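Local coordinates for 4-alpha-glucanotransferase (Corynebacterium glutamicum, PDB 5B68), which is an enzyme of the amylomaltase family, combining a TIM-barrel domain with an N-terminal beta-sandwich domain, at residues A[603-608]-A[635-640]; A[533-538]-A[547-552]. All coordinates share one frame; numbering follows the deposited sequence.

Contact 1. Residues A[603-608]-A[635-640]; sequences DVAASA and HTFVAK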
loop_
_atom_site.group_PDB
_atom_site.type_symbol
_atom_site.label_atom_id
_atom_site.label_comp_id
_atom_site.label_asym_id
_atom_site.label_seq_id
_atom_site.Cartn_x
_atom_site.Cartn_y
_atom_site.Cartn_z
ATOM N N ASP A 603 -7.703 -8.032 32.288
ATOM C CA ASP A 603 -7.192 -7.445 33.540
ATOM C C ASP A 603 -6.539 -6.110 33.350
ATOM O O ASP A 603 -6.684 -5.188 34.181
ATOM C CB ASP A 603 -6.224 -8.409 34.259
ATOM C CG ASP A 603 -6.951 -9.567 34.946
ATOM O OD1 ASP A 603 -8.207 -9.514 35.114
ATOM O OD2 ASP A 603 -6.248 -10.566 35.223
ATOM N N VAL A 604 -5.788 -5.962 32.254
ATOM C CA VAL A 604 -5.154 -4.647 32.012
ATOM C C VAL A 604 -6.198 -3.594 31.701
ATOM O O VAL A 604 -6.064 -2.449 32.100
ATOM C CB VAL A 604 -4.026 -4.769 30.934
ATOM C CG1 VAL A 604 -3.809 -3.499 30.181
ATOM C CG2 VAL A 604 -2.732 -5.262 31.605
ATOM N N ALA A 605 -7.225 -3.996 30.943
ATOM C CA ALA A 605 -8.356 -3.092 30.621
ATOM C C ALA A 605 -9.088 -2.624 31.892
ATOM O O ALA A 605 -9.397 -1.434 32.070
ATOM C CB ALA A 605 -9.306 -3.781 29.643
ATOM N N ALA A 606 -9.254 -3.554 32.806
ATOM C CA ALA A 606 -9.849 -3.245 34.091
ATOM C C ALA A 606 -8.992 -2.326 34.933
ATOM O O ALA A 606 -9.552 -1.505 35.645
ATOM C CB ALA A 606 -10.219 -4.546 34.830
ATOM N N SER A 607 -7.649 -2.405 34.875
ATOM C CA SER A 607 -6.807 -1.432 35.578
ATOM C C SER A 607 -6.953 -0.046 35.038
ATOM O O SER A 607 -6.700 0.955 35.713
ATOM C CB SER A 607 -5.323 -1.832 35.477
ATOM O OG SER A 607 -5.146 -3.051 36.173
ATOM N N ALA A 608 -7.376 0.023 33.781
ATOM C CA ALA A 608 -7.673 1.314 33.151
ATOM C C ALA A 608 -9.158 1.723 33.313
ATOM O O ALA A 608 -9.562 2.690 32.723
ATOM C CB ALA A 608 -7.310 1.234 31.671
ATOM N N HIS A 635 -13.014 -1.484 23.365
ATOM C CA HIS A 635 -13.040 -0.272 22.586
ATOM C C HIS A 635 -12.796 0.969 23.423
ATOM O O HIS A 635 -12.097 1.891 23.020
ATOM C CB HIS A 635 -14.327 -0.188 21.773
ATOM C CG HIS A 635 -14.343 -1.135 20.623
ATOM N ND1 HIS A 635 -13.901 -0.769 19.358
ATOM C CD2 HIS A 635 -14.608 -2.457 20.556
ATOM C CE1 HIS A 635 -13.964 -1.810 18.555
ATOM N NE2 HIS A 635 -14.413 -2.843 19.247
ATOM N N THR A 636 -13.357 0.981 24.628
ATOM C CA THR A 636 -13.061 2.038 25.578
ATOM C C THR A 636 -11.561 2.110 25.933
ATOM O O THR A 636 -10.961 3.257 26.060
ATOM C CB THR A 636 -13.929 1.849 26.885
ATOM O OG1 THR A 636 -15.322 1.993 26.535
ATOM C CG2 THR A 636 -13.588 2.894 27.839
ATOM N N PHE A 637 -10.997 0.951 26.190
ATOM C CA PHE A 637 -9.564 0.816 26.532
ATOM C C PHE A 637 -8.694 1.466 25.421
ATOM O O PHE A 637 -7.904 2.310 25.688
ATOM C CB PHE A 637 -9.228 -0.643 26.682
ATOM C CG PHE A 637 -7.778 -0.909 26.956
ATOM C CD1 PHE A 637 -7.218 -0.599 28.175
ATOM C CD2 PHE A 637 -6.944 -1.444 25.968
ATOM C CE1 PHE A 637 -5.875 -0.807 28.452
ATOM C CE2 PHE A 637 -5.586 -1.646 26.250
ATOM C CZ PHE A 637 -5.054 -1.357 27.492
ATOM N N VAL A 638 -9.014 1.132 24.174
ATOM C CA VAL A 638 -8.295 1.706 22.997
ATOM C C VAL A 638 -8.564 3.195 22.856
ATOM O O VAL A 638 -7.620 3.971 22.678
ATOM C CB VAL A 638 -8.692 0.923 21.754
ATOM C CG1 VAL A 638 -8.435 1.708 20.475
ATOM C CG2 VAL A 638 -7.958 -0.401 21.753
ATOM N N ALA A 639 -9.827 3.604 23.044
ATOM C CA ALA A 639 -10.217 5.013 22.847
ATOM C C ALA A 639 -9.461 5.956 23.799
ATOM O O ALA A 639 -9.177 7.114 23.454
ATOM C CB ALA A 639 -11.757 5.199 23.008
ATOM N N LYS A 640 -9.163 5.462 25.017
ATOM C CA LYS A 640 -8.511 6.306 26.043
ATOM C C LYS A 640 -7.023 6.113 26.120
ATOM O O LYS A 640 -6.370 6.669 27.027
ATOM C CB LYS A 640 -9.195 6.152 27.423
ATOM C CG LYS A 640 -10.692 6.553 27.499
ATOM C CD LYS A 640 -11.026 7.875 26.813
ATOM C CE LYS A 640 -12.415 8.372 27.173
ATOM N NZ LYS A 640 -13.132 8.834 25.958
#
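The F637 ring meets segment 603-608, which lies on helix 587-607: A608 CB is at the ring's edge, in its plane and 3.9 Å from CD1, while A605 CA and V604 CG1 approach obliquely.

The setting is the TIM barrel, in the connection between the parallel strands 553-556 and 645-649. Helix 627-639 precedes strand 645-649 and sets V638 on T646, whereas F637 reaches toward helix 587-607. The ring is carried there by a first torsion of 177°, with CG anti to the backbone N. CD1 then comes within 3.7 Å of A605 CA, and CB of A605 is 4.1 Å from CD1. At the far end of the ring, V604 presents its CG1 branch, 3.7 Å from CZ; this is the branch that stands anti to the backbone N, beside the carbonyl carbon (chi1 152°).

No hydrogen bond crosses between the segments, and the 152 Å² buried between them is apolar packing centred on one phenylalanine. K640 is the first residue past helix 627-639 to leave helical geometry. Q546 flanks the contact, bonding through NE2 to F637 O and touching the side chains of A608 and K640. Farther back on the other segment, D603 OD1 accepts a hydrogen bond from Y616 N. The V604 carbonyl is part of the packing as well: its O takes the A608 N-H at 3.3 Å and lies 4.0 Å from F637 CE1.

Contact 2. Residues A[533-538]-A[547-552]; sequences WFEHSP and EEYRPL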
loop_
_atom_site.group_PDB
_atom_site.type_symbol
_atom_site.label_atom_id
_atom_site.label_comp_id
_atom_site.label_asym_id
_atom_site.label_seq_id
_atom_site.Cartn_x
_atom_site.Cartn_y
_atom_site.Cartn_z
ATOM N N TRP A 533 -4.331 -7.055 20.242
ATOM C CA TRP A 533 -4.071 -8.493 20.534
ATOM C C TRP A 533 -2.580 -8.852 20.485
ATOM O O TRP A 533 -2.168 -9.819 21.110
ATOM C CB TRP A 533 -4.831 -9.403 19.593
ATOM C CG TRP A 533 -6.272 -9.312 19.575
ATOM C CD1 TRP A 533 -7.050 -8.993 18.504
ATOM C CD2 TRP A 533 -7.166 -9.505 20.678
ATOM N NE1 TRP A 533 -8.369 -9.015 18.845
ATOM C CE2 TRP A 533 -8.477 -9.310 20.181
ATOM C CE3 TRP A 533 -6.987 -9.849 22.023
ATOM C CZ2 TRP A 533 -9.610 -9.450 20.986
ATOM C CZ3 TRP A 533 -8.110 -9.948 22.841
ATOM C CH2 TRP A 533 -9.398 -9.746 22.323
ATOM N N PHE A 534 -1.777 -8.060 19.761
ATOM C CA PHE A 534 -0.319 -8.299 19.665
ATOM C C PHE A 534 0.529 -7.511 20.598
ATOM O O PHE A 534 1.739 -7.713 20.629
ATOM C CB PHE A 534 0.166 -8.032 18.227
ATOM C CG PHE A 534 -0.610 -8.751 17.174
ATOM C CD1 PHE A 534 -1.055 -10.049 17.361
ATOM C CD2 PHE A 534 -0.833 -8.155 15.932
ATOM C CE1 PHE A 534 -1.760 -10.718 16.365
ATOM C CE2 PHE A 534 -1.536 -8.827 14.910
ATOM C CZ PHE A 534 -1.989 -10.117 15.128
ATOM N N GLU A 535 -0.022 -6.594 21.395
ATOM C CA GLU A 535 0.822 -5.643 22.083
ATOM C C GLU A 535 1.275 -6.136 23.447
ATOM O O GLU A 535 0.430 -6.584 24.245
ATOM C CB GLU A 535 0.073 -4.330 22.318
ATOM C CG GLU A 535 -0.206 -3.462 21.076
ATOM C CD GLU A 535 1.033 -3.193 20.220
ATOM O OE1 GLU A 535 0.948 -3.332 18.961
ATOM O OE2 GLU A 535 2.048 -2.837 20.834
ATOM N N HIS A 536 2.577 -6.003 23.725
ATOM C CA HIS A 536 3.186 -6.465 24.947
ATOM C C HIS A 536 3.721 -5.241 25.554
ATOM O O HIS A 536 4.044 -4.277 24.840
ATOM C CB HIS A 536 4.331 -7.503 24.654
ATOM C CG HIS A 536 3.848 -8.817 24.162
ATOM N ND1 HIS A 536 3.725 -9.910 24.987
ATOM C CD2 HIS A 536 3.522 -9.243 22.921
ATOM C CE1 HIS A 536 3.287 -10.942 24.283
ATOM N NE2 HIS A 536 3.158 -10.567 23.020
ATOM N N SER A 537 3.783 -5.223 26.882
ATOM C CA SER A 537 4.307 -4.106 27.603
ATOM C C SER A 537 5.829 -4.025 27.333
ATOM O O SER A 537 6.504 -5.031 27.419
ATOM C CB SER A 537 4.059 -4.344 29.092
ATOM O OG SER A 537 4.447 -3.274 29.906
ATOM N N PRO A 538 6.352 -2.847 27.004
ATOM C CA PRO A 538 7.800 -2.789 27.068
ATOM C C PRO A 538 8.305 -3.031 28.492
ATOM O O PRO A 538 9.356 -3.641 28.641
ATOM C CB PRO A 538 8.112 -1.371 26.640
ATOM C CG PRO A 538 6.927 -0.591 27.104
ATOM C CD PRO A 538 5.750 -1.505 26.939
ATOM N N GLU A 547 -1.451 3.387 29.202
ATOM C CA GLU A 547 -0.561 4.515 29.138
ATOM C C GLU A 547 0.734 4.238 28.348
ATOM O O GLU A 547 1.427 5.158 27.998
ATOM C CB GLU A 547 -0.208 5.028 30.519
ATOM C CG GLU A 547 0.576 4.054 31.421
ATOM C CD GLU A 547 -0.298 3.119 32.227
ATOM O OE1 GLU A 547 0.246 2.588 33.234
ATOM O OE2 GLU A 547 -1.467 2.842 31.832
ATOM N N GLU A 548 0.989 3.009 28.016
ATOM C CA GLU A 548 2.214 2.665 27.251
ATOM C C GLU A 548 1.989 2.597 25.746
ATOM O O GLU A 548 2.921 2.227 25.045
ATOM C CB GLU A 548 2.737 1.287 27.705
ATOM C CG GLU A 548 3.277 1.290 29.137
ATOM C CD GLU A 548 3.537 -0.081 29.728
ATOM O OE1 GLU A 548 3.059 -1.125 29.252
ATOM O OE2 GLU A 548 4.220 -0.093 30.774
ATOM N N TYR A 549 0.771 2.860 25.267
ATOM C CA TYR A 549 0.489 2.870 23.851
ATOM C C TYR A 549 1.170 4.140 23.301
ATOM O O TYR A 549 1.107 5.248 23.903
ATOM C CB TYR A 549 -1.034 2.736 23.532
ATOM C CG TYR A 549 -1.570 1.340 23.492
ATOM C CD1 TYR A 549 -1.742 0.603 24.664
ATOM C CD2 TYR A 549 -1.803 0.700 22.304
ATOM C CE1 TYR A 549 -2.176 -0.677 24.607
ATOM C CE2 TYR A 549 -2.275 -0.573 22.247
ATOM C CZ TYR A 549 -2.444 -1.274 23.408
ATOM O OH TYR A 549 -2.849 -2.572 23.358
ATOM N N ARG A 550 1.902 3.942 22.190
ATOM C CA ARG A 550 2.639 4.999 21.499
ATOM C C ARG A 550 1.662 6.068 21.022
ATOM O O ARG A 550 0.644 5.747 20.388
ATOM C CB ARG A 550 3.266 4.444 20.207
ATOM C CG ARG A 550 4.684 3.986 20.249
ATOM C CD ARG A 550 5.148 3.752 18.789
ATOM N NE ARG A 550 5.505 5.033 18.147
ATOM C CZ ARG A 550 5.686 5.224 16.828
ATOM N NH1 ARG A 550 5.517 4.229 15.943
ATOM N NH2 ARG A 550 6.029 6.425 16.387
ATOM N N PRO A 551 1.975 7.319 21.237
ATOM C CA PRO A 551 1.140 8.361 20.730
ATOM C C PRO A 551 1.139 8.498 19.191
ATOM O O PRO A 551 0.083 8.740 18.618
ATOM C CB PRO A 551 1.718 9.624 21.338
ATOM C CG PRO A 551 2.376 9.118 22.570
ATOM C CD PRO A 551 2.985 7.841 22.159
ATOM N N LEU A 552 2.290 8.388 18.566
ATOM C CA LEU A 552 2.342 8.628 17.114
ATOM C C LEU A 552 2.031 7.310 16.428
ATOM O O LEU A 552 2.911 6.649 15.904
ATOM C CB LEU A 552 3.666 9.232 16.666
ATOM C CG LEU A 552 3.699 9.749 15.232
ATOM C CD1 LEU A 552 2.780 10.926 15.028
ATOM C CD2 LEU A 552 5.181 10.038 14.860
#
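S537 OG donates a short hydrogen bond of 2.6 Å to E548 OE1, arriving on the syn side of the carboxylate and 24° out of its plane. The hydroxyl is swung anti to the backbone N (chi1 -176°), and the E548 chain, extended beyond CG, brings its carboxylate across to it. Both segments belong to the loop that joins strands 528-531 and 553-556 of the barrel, and this bond ties the outgoing limb to the returning one.

The tightly packed part has two pieces, S537 against E548 and Y549 against E535, with S537 and Y549 buried. The tyrosine ring and the bent E535 chain meet at a slant, OH 3.6 Å from E535 CB and CE2 3.7 Å from E535 CG; the carboxylate and ring planes are 56° apart. Beyond this methylene contact, the E535 carboxylate is held by R544 NE in a salt bridge and by I531 N.

The looser side is at P538, an exposed residue whose CD rests 3.6 Å from E548 OE1. The side chain of P538 is also about 3 Å, at the nearest atoms, from a bound sulfate ion, probably from the crystallisation liquor.

Further partners complete the polar network: R545 N bonds to E548 OE1, S539 OG to E548 OE2, and Q540 N to S537 OG. With hydrogen-bonding groups at both oxygens, E548 is probably kept as a carboxylate anion with its rotation fixed.

Overall arrangement
Contact 2 closes before contact 1 opens along the chain, yet their centres lie only 12 Å apart, on the same side of the chain's centre. They touch directly where F637 CE2 of contact 1 packs 3.9 Å from Y549 CE1 of contact 2, so the two aromatic residues join the loop to the helix pair. Helix 587-607 adds a second link: W597 NE1 bonds to W533 O, and Q598 and I601 touch the W533 side chain. Contact 1 lies about 30 Å and contact 2 about 24 Å from the centre of the chain, measured between centres. The bound sulfate sits beside contact 2, at P538.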